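Local structure of aminotransferase class I and II (Anaerococcus prevotii, 4EMY) at residues I184-N190 with V223-L228; F155-F161 with Y194-E200; T91-Y96 with D235-F241. The protein probably catalyses amino-group transfer between amino and keto acids with pyridoxal 5'-phosphate as cofactor, and forms a homodimer. All blocks are in the same frame, centred on the assembly; numbering follows the deposited sequence.

Interaction 1: I184-N190 with V223-L228. With PLP (pyridoxal-5'-phosphate), chain E.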
loop_
_atom_site.group_PDB
_atom_site.type_symbol
_atom_site.label_atom_id
_atom_site.label_comp_id
_atom_site.label_asym_id
_atom_site.label_seq_id
_atom_site.Cartn_x
_atom_site.Cartn_y
_atom_site.Cartn_z
ATOM N N ILE A 184 12.969 4.889 -17.016
ATOM C CA ILE A 184 12.357 5.229 -18.293
ATOM C C ILE A 184 10.872 4.871 -18.251
ATOM O O ILE A 184 10.503 3.708 -18.087
ATOM C CB ILE A 184 13.016 4.495 -19.490
ATOM C CG1 ILE A 184 14.544 4.380 -19.338
ATOM C CG2 ILE A 184 12.604 5.136 -20.809
ATOM C CD1 ILE A 184 15.324 5.665 -19.540
ATOM N N ASN A 185 10.028 5.887 -18.382
ATOM C CA ASN A 185 8.591 5.699 -18.503
ATOM C C ASN A 185 8.194 5.644 -19.975
ATOM O O ASN A 185 7.975 6.669 -20.617
ATOM C CB ASN A 185 7.836 6.802 -17.755
ATOM C CG ASN A 185 6.331 6.682 -17.896
ATOM O OD1 ASN A 185 5.630 7.686 -18.002
ATOM N ND2 ASN A 185 5.827 5.454 -17.907
ATOM N N SER A 186 8.127 4.422 -20.494
ATOM C CA SER A 186 7.872 4.136 -21.903
ATOM C C SER A 186 7.344 2.715 -21.972
ATOM O O SER A 186 7.760 1.870 -21.181
ATOM C CB SER A 186 9.170 4.242 -22.715
ATOM O OG SER A 186 8.943 4.009 -24.098
ATOM N N PRO A 187 6.420 2.439 -22.903
ATOM C CA PRO A 187 5.839 3.380 -23.854
ATOM C C PRO A 187 4.681 4.162 -23.241
ATOM O O PRO A 187 4.174 3.779 -22.184
ATOM C CB PRO A 187 5.340 2.466 -24.969
ATOM C CG PRO A 187 4.972 1.203 -24.269
ATOM C CD PRO A 187 5.921 1.066 -23.109
ATOM N N GLY A 188 4.279 5.248 -23.901
ATOM C CA GLY A 188 3.139 6.050 -23.463
ATOM C C GLY A 188 3.468 6.955 -22.298
ATOM O O GLY A 188 2.704 7.041 -21.338
ATOM N N ASN A 189 4.614 7.624 -22.403
ATOM C CA ASN A 189 5.157 8.528 -21.381
ATOM C C ASN A 189 4.190 9.600 -20.907
ATOM O O ASN A 189 3.722 10.414 -21.690
ATOM C CB ASN A 189 6.423 9.212 -21.919
ATOM C CG ASN A 189 7.026 10.196 -20.932
ATOM O OD1 ASN A 189 6.798 11.402 -21.020
ATOM N ND2 ASN A 189 7.792 9.682 -19.984
ATOM N N ASN A 190 3.893 9.586 -19.619
ATOM C CA ASN A 190 3.234 10.699 -18.965
ATOM C C ASN A 190 4.342 11.675 -18.515
ATOM O O ASN A 190 5.213 11.292 -17.717
ATOM C CB ASN A 190 2.413 10.154 -17.791
ATOM C CG ASN A 190 1.967 11.227 -16.823
ATOM O OD1 ASN A 190 1.634 12.344 -17.209
ATOM N ND2 ASN A 190 1.938 10.881 -15.551
ATOM N N VAL A 223 11.549 0.324 -15.646
ATOM C CA VAL A 223 10.689 0.691 -16.766
ATOM C C VAL A 223 9.248 0.784 -16.298
ATOM O O VAL A 223 8.679 -0.203 -15.831
ATOM C CB VAL A 223 10.792 -0.299 -17.944
ATOM C CG1 VAL A 223 10.279 0.349 -19.219
ATOM C CG2 VAL A 223 12.228 -0.743 -18.151
ATOM N N ASP A 224 8.669 1.977 -16.416
ATOM C CA ASP A 224 7.276 2.205 -16.019
ATOM C C ASP A 224 6.363 1.951 -17.208
ATOM O O ASP A 224 6.243 2.787 -18.108
ATOM C CB ASP A 224 7.092 3.630 -15.479
ATOM C CG ASP A 224 5.752 3.840 -14.755
ATOM O OD1 ASP A 224 4.822 3.014 -14.882
ATOM O OD2 ASP A 224 5.624 4.862 -14.049
ATOM N N VAL A 225 5.720 0.790 -17.206
ATOM C CA VAL A 225 4.898 0.393 -18.338
ATOM C C VAL A 225 3.407 0.403 -17.999
ATOM O O VAL A 225 2.654 -0.482 -18.413
ATOM C CB VAL A 225 5.352 -0.962 -18.919
ATOM C CG1 VAL A 225 6.789 -0.868 -19.401
ATOM C CG2 VAL A 225 5.217 -2.076 -17.892
ATOM N N ALA A 226 2.983 1.417 -17.248
ATOM C CA ALA A 226 1.577 1.568 -16.885
ATOM C C ALA A 226 0.655 1.739 -18.103
ATOM O O ALA A 226 -0.431 1.166 -18.149
ATOM C CB ALA A 226 1.413 2.731 -15.921
ATOM N N TYR A 227 1.093 2.521 -19.088
ATOM C CA TYR A 227 0.280 2.811 -20.267
ATOM C C TYR A 227 0.630 1.902 -21.441
ATOM O O TYR A 227 0.402 2.253 -22.600
ATOM C CB TYR A 227 0.415 4.281 -20.674
ATOM C CG TYR A 227 0.096 5.262 -19.569
ATOM C CD1 TYR A 227 -1.229 5.622 -19.279
ATOM C CD2 TYR A 227 1.111 5.837 -18.818
ATOM C CE1 TYR A 227 -1.519 6.521 -18.262
ATOM C CE2 TYR A 227 0.833 6.738 -17.807
ATOM C CZ TYR A 227 -0.476 7.076 -17.529
ATOM O OH TYR A 227 -0.730 7.968 -16.517
ATOM N N LEU A 228 1.169 0.727 -21.131
ATOM C CA LEU A 228 1.568 -0.251 -22.142
ATOM C C LEU A 228 0.458 -0.566 -23.144
ATOM O O LEU A 228 0.664 -0.498 -24.350
ATOM C CB LEU A 228 2.033 -1.541 -21.462
ATOM C CG LEU A 228 2.587 -2.654 -22.345
ATOM C CD1 LEU A 228 4.038 -2.383 -22.709
ATOM C CD2 LEU A 228 2.450 -3.975 -21.609
HETATM N N1 PLP E . 3.273 5.589 -13.554
HETATM C C2 PLP E . 2.934 6.653 -14.373
HETATM C C2A PLP E . 3.905 7.151 -15.400
HETATM C C3 PLP E . 1.686 7.260 -14.262
HETATM O O3 PLP E . 1.359 8.306 -15.070
HETATM C C4 PLP E . 0.769 6.830 -13.326
HETATM C C4A PLP E . -0.139 7.883 -12.753
HETATM O O4A PLP E . -1.289 8.030 -13.177
HETATM C C5 PLP E . 1.111 5.753 -12.509
HETATM C C6 PLP E . 2.365 5.139 -12.619
HETATM C C5A PLP E . 0.109 5.283 -11.465
HETATM O O4P PLP E . 0.122 3.887 -11.271
HETATM P P PLP E . -0.842 3.310 -10.133
HETATM O O1P PLP E . -0.081 3.422 -8.839
HETATM O O2P PLP E . -1.198 1.885 -10.497
HETATM O O3P PLP E . -2.100 4.135 -10.025
#
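Asn185 and Asp224 sit side by side where two parallel strands, paired at Ile184 and Val223, lead into the cofactor site. Two hydrogen bonds join the segments. Asp224 N donates to Ile184 O over 3.0 Å, at 157°. Asn185 ND2 donates to Asp224 O at 2.7 Å, with that oxygen close to the amide plane. The other end of the amide works within its own segment: Asn185 OD1 accepts from Asn190 N at 3.0 Å. Held at both ends, the amide has its rotation fixed. Asn189 ND2 adds an in-plane bond to a lone pair of Asn185 O, 3.1 Å away, which ties 185-189 together.

Pro187 and Leu228 make the apolar contact. Pro187, which follows a cis peptide bond, sets its CD 3.9 Å from Leu228 CD1.

The remaining contacts are made at the cofactor. Its O3 is gripped twice, by Asn190 ND2 at 2.7 Å and by Tyr227 OH at 2.6 Å, and it lies in the plane of the tyrosine ring. Beside it, Asn190 CB meets the Tyr227 ring obliquely at CE2. Arg388 holds Asn190 OD1. With CG trans to the backbone N (chi1 -167°), the Asp224 carboxylate reaches the pyridine ring, and OD2 is the atom next to PLP N1. Tyr138 OH bonds to the same OD2 and probably helps position it. Asn185 OD1 lies beside the methyl carbon C2A. An aspartate at the pyridine nitrogen, with tyrosine and asparagine at the phenolic oxygen, marks the cofactor pocket of fold-type I aminotransferases.

Interaction 2: F155-F161 with Y194-E200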
loop_
_atom_site.group_PDB
_atom_site.type_symbol
_atom_site.label_atom_id
_atom_site.label_comp_id
_atom_site.label_asym_id
_atom_site.label_seq_id
_atom_site.Cartn_x
_atom_site.Cartn_y
_atom_site.Cartn_z
ATOM N N PHE A 155 14.476 14.908 -25.000
ATOM C CA PHE A 155 14.351 14.959 -26.454
ATOM C C PHE A 155 15.475 15.720 -27.147
ATOM O O PHE A 155 16.196 16.502 -26.527
ATOM C CB PHE A 155 13.016 15.599 -26.849
ATOM C CG PHE A 155 11.812 14.948 -26.225
ATOM C CD1 PHE A 155 11.369 13.702 -26.660
ATOM C CD2 PHE A 155 11.102 15.592 -25.223
ATOM C CE1 PHE A 155 10.252 13.111 -26.093
ATOM C CE2 PHE A 155 9.985 15.004 -24.654
ATOM C CZ PHE A 155 9.560 13.764 -25.088
ATOM N N THR A 156 15.613 15.475 -28.444
ATOM C CA THR A 156 16.459 16.289 -29.301
ATOM C C THR A 156 15.568 17.369 -29.889
ATOM O O THR A 156 14.365 17.366 -29.659
ATOM C CB THR A 156 17.098 15.457 -30.431
ATOM O OG1 THR A 156 16.069 14.838 -31.220
ATOM C CG2 THR A 156 18.025 14.388 -29.855
ATOM N N ASP A 157 16.151 18.290 -30.647
ATOM C CA ASP A 157 15.373 19.348 -31.284
ATOM C C ASP A 157 14.341 18.807 -32.283
ATOM O O ASP A 157 13.366 19.490 -32.608
ATOM C CB ASP A 157 16.302 20.383 -31.930
ATOM C CG ASP A 157 16.997 21.272 -30.899
ATOM O OD1 ASP A 157 16.641 21.195 -29.696
ATOM O OD2 ASP A 157 17.899 22.050 -31.288
ATOM N N ASP A 158 14.558 17.574 -32.743
ATOM C CA ASP A 158 13.624 16.874 -33.627
ATOM C C ASP A 158 12.630 15.977 -32.868
ATOM O O ASP A 158 11.795 15.302 -33.476
ATOM C CB ASP A 158 14.394 16.066 -34.677
ATOM C CG ASP A 158 14.921 16.933 -35.807
ATOM O OD1 ASP A 158 14.522 18.117 -35.894
ATOM O OD2 ASP A 158 15.734 16.431 -36.618
ATOM N N PHE A 159 12.725 15.998 -31.540
ATOM C CA PHE A 159 11.865 15.215 -30.644
ATOM C C PHE A 159 11.990 13.706 -30.838
ATOM O O PHE A 159 10.996 12.990 -31.003
ATOM C CB PHE A 159 10.404 15.692 -30.690
ATOM C CG PHE A 159 10.188 17.037 -30.055
ATOM C CD1 PHE A 159 10.212 17.182 -28.671
ATOM C CD2 PHE A 159 9.965 18.162 -30.836
ATOM C CE1 PHE A 159 10.019 18.423 -28.081
ATOM C CE2 PHE A 159 9.769 19.407 -30.253
ATOM C CZ PHE A 159 9.797 19.537 -28.875
ATOM N N ALA A 160 13.237 13.245 -30.829
ATOM C CA ALA A 160 13.557 11.832 -30.664
ATOM C C ALA A 160 14.302 11.691 -29.344
ATOM O O ALA A 160 14.748 12.684 -28.773
ATOM C CB ALA A 160 14.407 11.334 -31.822
ATOM N N PHE A 161 14.425 10.464 -28.848
ATOM C CA PHE A 161 15.139 10.225 -27.600
ATOM C C PHE A 161 16.549 10.774 -27.690
ATOM O O PHE A 161 17.271 10.491 -28.645
ATOM C CB PHE A 161 15.168 8.740 -27.253
ATOM C CG PHE A 161 15.580 8.466 -25.841
ATOM C CD1 PHE A 161 14.797 8.902 -24.782
ATOM C CD2 PHE A 161 16.751 7.780 -25.567
ATOM C CE1 PHE A 161 15.182 8.657 -23.473
ATOM C CE2 PHE A 161 17.141 7.530 -24.261
ATOM C CZ PHE A 161 16.356 7.969 -23.214
ATOM N N TYR A 194 5.191 10.248 -25.604
ATOM C CA TYR A 194 6.256 9.680 -26.417
ATOM C C TYR A 194 6.539 8.225 -26.080
ATOM O O TYR A 194 6.398 7.810 -24.936
ATOM C CB TYR A 194 7.539 10.490 -26.231
ATOM C CG TYR A 194 8.645 10.093 -27.175
ATOM C CD1 TYR A 194 8.562 10.397 -28.530
ATOM C CD2 TYR A 194 9.766 9.414 -26.717
ATOM C CE1 TYR A 194 9.562 10.035 -29.410
ATOM C CE2 TYR A 194 10.780 9.049 -27.590
ATOM C CZ TYR A 194 10.673 9.362 -28.939
ATOM O OH TYR A 194 11.670 9.010 -29.829
ATOM N N SER A 195 6.948 7.459 -27.086
ATOM C CA SER A 195 7.496 6.125 -26.869
ATOM C C SER A 195 8.874 6.040 -27.523
ATOM O O SER A 195 9.034 6.419 -28.686
ATOM C CB SER A 195 6.573 5.055 -27.454
ATOM O OG SER A 195 5.261 5.139 -26.922
ATOM N N LEU A 196 9.871 5.572 -26.772
ATOM C CA LEU A 196 11.168 5.233 -27.358
ATOM C C LEU A 196 10.952 4.158 -28.415
ATOM O O LEU A 196 10.190 3.209 -28.194
ATOM C CB LEU A 196 12.125 4.697 -26.294
ATOM C CG LEU A 196 12.960 5.680 -25.474
ATOM C CD1 LEU A 196 12.119 6.401 -24.432
ATOM C CD2 LEU A 196 14.109 4.942 -24.803
ATOM N N SER A 197 11.600 4.305 -29.568
ATOM C CA SER A 197 11.488 3.295 -30.615
ATOM C C SER A 197 12.287 2.050 -30.235
ATOM O O SER A 197 13.039 2.063 -29.260
ATOM C CB SER A 197 11.960 3.858 -31.949
ATOM O OG SER A 197 13.359 4.040 -31.949
ATOM N N ASP A 198 12.125 0.975 -31.002
ATOM C CA ASP A 198 12.856 -0.259 -30.738
ATOM C C ASP A 198 14.375 -0.060 -30.810
ATOM O O ASP A 198 15.101 -0.517 -29.922
ATOM C CB ASP A 198 12.385 -1.390 -31.655
ATOM C CG ASP A 198 11.009 -1.930 -31.263
ATOM O OD1 ASP A 198 10.571 -1.696 -30.110
ATOM O OD2 ASP A 198 10.362 -2.595 -32.109
ATOM N N GLU A 199 14.850 0.645 -31.836
ATOM C CA GLU A 199 16.288 0.910 -31.964
ATOM C C GLU A 199 16.801 1.931 -30.947
ATOM O O GLU A 199 17.981 1.913 -30.589
ATOM C CB GLU A 199 16.704 1.290 -33.391
ATOM C CG GLU A 199 15.718 2.162 -34.143
ATOM C CD GLU A 199 14.698 1.350 -34.922
ATOM O OE1 GLU A 199 15.113 0.515 -35.759
ATOM O OE2 GLU A 199 13.480 1.558 -34.699
ATOM N N GLU A 200 15.924 2.811 -30.472
ATOM C CA GLU A 200 16.302 3.720 -29.392
ATOM C C GLU A 200 16.549 2.939 -28.101
ATOM O O GLU A 200 17.524 3.204 -27.387
ATOM C CB GLU A 200 15.263 4.822 -29.204
ATOM C CG GLU A 200 15.223 5.764 -30.390
ATOM C CD GLU A 200 14.440 7.029 -30.133
ATOM O OE1 GLU A 200 13.405 6.961 -29.439
ATOM O OE2 GLU A 200 14.860 8.092 -30.641
#
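One side of the Tyr194 ring faces segment 155-161: Phe155 comes over that face, and Ala160 and Phe161 N lie obliquely on the same side, near the hydroxyl. The contact ties the loop between strand 148-152 and helix 163-176 to the start of helix 198-211, which opens with a capping box of Ser197 and Glu200. Phe155 makes a T-shaped stack on Tyr194, its edge to the tyrosine face, with planes at 90° and centroids 5.3 Å apart. Phe155 CE1 lies over the rim of that face, 3.6 Å from Tyr194 CG. Further along, Leu196 lies over one face of the Phe161 ring: CD2 stands almost exactly above the centroid, a CH-pi contact of 3.8 Å.

The polar centre is Phe161 N. It makes two weak hydrogen bonds, one to Glu200 OE2 at 3.0 Å and one to Tyr194 OH at 3.3 Å. Phe161 CB lies against the same carboxylate. Glu200 reaches across because its chain is extended beyond CG (chi2 -167°).

Further out, a type I turn from Thr156 to Phe159 folds 155-161 back, and Thr156 OG1 accepts from Ala160 N. Tyr133 packs edge-to-face with Phe155, while Phe354 meets the Tyr194 ring. On the helix side, Glu200 N donates to Ser197 OG at 3.2 Å. Glu200 OE1 accepts twice: Tyr194 OH donates on the syn side at 2.7 Å, and Ser197 N on the anti side at 3.2 Å.

Interaction 3: T91-Y96 with D235-F241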
loop_
_atom_site.group_PDB
_atom_site.type_symbol
_atom_site.label_atom_id
_atom_site.label_comp_id
_atom_site.label_asym_id
_atom_site.label_seq_id
_atom_site.Cartn_x
_atom_site.Cartn_y
_atom_site.Cartn_z
ATOM N N THR A 91 0.867 -11.916 -19.319
ATOM C CA THR A 91 0.095 -10.822 -19.900
ATOM C C THR A 91 0.970 -9.630 -20.265
ATOM O O THR A 91 0.769 -9.004 -21.311
ATOM C CB THR A 91 -1.020 -10.377 -18.937
ATOM O OG1 THR A 91 -1.924 -11.467 -18.748
ATOM C CG2 THR A 91 -1.791 -9.169 -19.477
ATOM N N LEU A 92 1.937 -9.325 -19.404
ATOM C CA LEU A 92 2.774 -8.143 -19.579
ATOM C C LEU A 92 3.745 -8.275 -20.751
ATOM O O LEU A 92 4.004 -7.305 -21.463
ATOM C CB LEU A 92 3.532 -7.830 -18.285
ATOM C CG LEU A 92 4.941 -7.250 -18.379
ATOM C CD1 LEU A 92 4.915 -5.755 -18.634
ATOM C CD2 LEU A 92 5.691 -7.560 -17.101
ATOM N N PHE A 93 4.282 -9.474 -20.941
ATOM C CA PHE A 93 5.278 -9.696 -21.972
ATOM C C PHE A 93 4.685 -10.198 -23.281
ATOM O O PHE A 93 5.283 -10.020 -24.338
ATOM C CB PHE A 93 6.346 -10.663 -21.474
ATOM C CG PHE A 93 7.232 -10.089 -20.409
ATOM C CD1 PHE A 93 8.003 -8.958 -20.660
ATOM C CD2 PHE A 93 7.316 -10.690 -19.159
ATOM C CE1 PHE A 93 8.829 -8.432 -19.678
ATOM C CE2 PHE A 93 8.141 -10.167 -18.175
ATOM C CZ PHE A 93 8.895 -9.035 -18.434
ATOM N N GLY A 94 3.514 -10.826 -23.209
ATOM C CA GLY A 94 2.891 -11.430 -24.381
ATOM C C GLY A 94 3.843 -12.416 -25.042
ATOM O O GLY A 94 4.513 -13.188 -24.352
ATOM N N PRO A 95 3.924 -12.389 -26.383
ATOM C CA PRO A 95 4.877 -13.256 -27.083
ATOM C C PRO A 95 6.354 -12.847 -26.943
ATOM O O PRO A 95 7.214 -13.446 -27.586
ATOM C CB PRO A 95 4.423 -13.167 -28.546
ATOM C CG PRO A 95 3.692 -11.878 -28.640
ATOM C CD PRO A 95 3.021 -11.692 -27.316
ATOM N N TYR A 96 6.650 -11.863 -26.100
ATOM C CA TYR A 96 7.999 -11.298 -26.046
ATOM C C TYR A 96 8.687 -11.388 -24.669
ATOM O O TYR A 96 9.326 -10.440 -24.214
ATOM C CB TYR A 96 7.984 -9.855 -26.572
ATOM C CG TYR A 96 7.502 -9.719 -28.003
ATOM C CD1 TYR A 96 8.334 -10.030 -29.077
ATOM C CD2 TYR A 96 6.209 -9.273 -28.284
ATOM C CE1 TYR A 96 7.894 -9.908 -30.386
ATOM C CE2 TYR A 96 5.761 -9.143 -29.593
ATOM C CZ TYR A 96 6.606 -9.460 -30.637
ATOM O OH TYR A 96 6.165 -9.334 -31.932
ATOM N N ASP A 235 0.575 -5.755 -29.659
ATOM C CA ASP A 235 1.746 -6.545 -30.010
ATOM C C ASP A 235 3.015 -5.724 -30.246
ATOM O O ASP A 235 4.028 -5.965 -29.593
ATOM C CB ASP A 235 1.440 -7.435 -31.214
ATOM C CG ASP A 235 2.406 -8.581 -31.341
ATOM O OD1 ASP A 235 3.544 -8.356 -31.807
ATOM O OD2 ASP A 235 2.023 -9.710 -30.975
ATOM N N GLN A 236 2.954 -4.763 -31.167
ATOM C CA GLN A 236 4.136 -3.988 -31.573
ATOM C C GLN A 236 4.859 -3.281 -30.414
ATOM O O GLN A 236 6.077 -3.115 -30.453
ATOM C CB GLN A 236 3.802 -3.011 -32.720
ATOM C CG GLN A 236 2.866 -1.858 -32.363
ATOM C CD GLN A 236 1.910 -1.471 -33.493
ATOM O OE1 GLN A 236 2.125 -1.811 -34.663
ATOM N NE2 GLN A 236 0.838 -0.760 -33.141
ATOM N N GLN A 237 4.113 -2.896 -29.381
ATOM C CA GLN A 237 4.678 -2.130 -28.276
ATOM C C GLN A 237 5.407 -2.991 -27.235
ATOM O O GLN A 237 6.163 -2.467 -26.404
ATOM C CB GLN A 237 3.612 -1.261 -27.606
ATOM C CG GLN A 237 2.550 -2.022 -26.829
ATOM C CD GLN A 237 1.185 -1.940 -27.478
ATOM O OE1 GLN A 237 1.000 -2.360 -28.619
ATOM N NE2 GLN A 237 0.217 -1.388 -26.749
ATOM N N ARG A 238 5.175 -4.301 -27.282
ATOM C CA ARG A 238 5.802 -5.239 -26.355
ATOM C C ARG A 238 7.126 -5.789 -26.875
ATOM O O ARG A 238 7.942 -6.289 -26.098
ATOM C CB ARG A 238 4.855 -6.399 -26.057
ATOM C CG ARG A 238 3.775 -6.081 -25.042
ATOM C CD ARG A 238 2.856 -7.275 -24.861
ATOM N NE ARG A 238 1.990 -7.135 -23.697
ATOM C CZ ARG A 238 0.829 -6.490 -23.694
ATOM N NH1 ARG A 238 0.382 -5.913 -24.801
ATOM N NH2 ARG A 238 0.111 -6.425 -22.584
ATOM N N LYS A 239 7.334 -5.692 -28.188
ATOM C CA LYS A 239 8.514 -6.262 -28.846
ATOM C C LYS A 239 9.832 -5.918 -28.144
ATOM O O LYS A 239 10.751 -6.739 -28.111
ATOM C CB LYS A 239 8.568 -5.845 -30.319
ATOM C CG LYS A 239 9.673 -6.522 -31.120
ATOM C CD LYS A 239 9.676 -6.089 -32.581
ATOM C CE LYS A 239 8.719 -6.922 -33.421
ATOM N NZ LYS A 239 8.501 -6.309 -34.761
ATOM N N PHE A 240 9.911 -4.716 -27.573
ATOM C CA PHE A 240 11.152 -4.232 -26.973
ATOM C C PHE A 240 11.584 -5.014 -25.736
ATOM O O PHE A 240 12.744 -4.945 -25.342
ATOM C CB PHE A 240 11.083 -2.723 -26.681
ATOM C CG PHE A 240 10.472 -2.377 -25.354
ATOM C CD1 PHE A 240 11.276 -2.161 -24.238
ATOM C CD2 PHE A 240 9.097 -2.248 -25.218
ATOM C CE1 PHE A 240 10.719 -1.833 -23.009
ATOM C CE2 PHE A 240 8.532 -1.920 -23.993
ATOM C CZ PHE A 240 9.345 -1.712 -22.888
ATOM N N PHE A 241 10.661 -5.759 -25.133
ATOM C CA PHE A 241 10.968 -6.536 -23.927
ATOM C C PHE A 241 12.047 -7.592 -24.145
ATOM O O PHE A 241 12.756 -7.945 -23.208
ATOM C CB PHE A 241 9.706 -7.181 -23.341
ATOM C CG PHE A 241 8.805 -6.212 -22.619
ATOM C CD1 PHE A 241 9.276 -5.468 -21.541
ATOM C CD2 PHE A 241 7.477 -6.057 -23.006
ATOM C CE1 PHE A 241 8.445 -4.581 -20.876
ATOM C CE2 PHE A 241 6.642 -5.170 -22.342
ATOM C CZ PHE A 241 7.127 -4.431 -21.277
#
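Asp235 takes the Tyr96 hydroxyl: OH donates to the syn lone pair of OD1 at 2.8 Å. The carboxylate meets the ring at its edge, and the two planes stand 74° apart. Asp235 OD2 lies near Pro95 CG.

Arg238 comes next. Its chain is extended from CG to NE (chi2 178°, chi3 167°) and runs to the C-terminal end of helix 82-93. NE donates to Leu92 O at 3.0 Å, approaching from above the carbonyl plane. NH2 makes a weak bond to Thr91 O, also 3.0 Å. The positive charge probably suits the carbonyl-rich helix end. NH1 turns the other way, to Gly234 O and a salt bridge with Glu229. The contact thus joins helix 82-93 to the loop between strands 218-224 and 251-258 of the seven-stranded central sheet. A type II' turn from Phe93 to Tyr96, with Gly94 at positive phi, swings the tyrosine back over this loop.

Lys239 lies over one Tyr96 face, its CA 3.7 Å from the ring centroid. With an alanine in place of Tyr96, Asp235 OD1 would probably lose its hydroxyl donor and Lys239 CA the ring it rests on.

Phe241 offers a face to the edge of Phe93 in a T-shaped stack, centroids 4.9 Å apart. Phe240 touches the opposite face. At the ring end, Phe241 CZ meets Leu92 CD1 at 3.7 Å.

From the N terminus, the chain first reaches 91-96, at the end of helix 82-93. Interaction 3 closes back on it only at 235-241, so interactions 1 and 2 both nest inside that long loop. Within it, 155-161 pairs with 194-200 and 184-190 pairs with 223-228, so interactions 1 and 2 cross. They meet where 184-190 runs into 194-200: Gly188 N is probably hydrogen-bonded to Ser195 OG. Interactions 1 and 3 meet at Leu228 O, which probably accepts from Gln237 NE2. Asp198 packs on Lys239 and Phe240, joining interactions 2 and 3. Together they tie the starts of helices 163-176 and 198-211, the cofactor-side strand ends and helix 82-93.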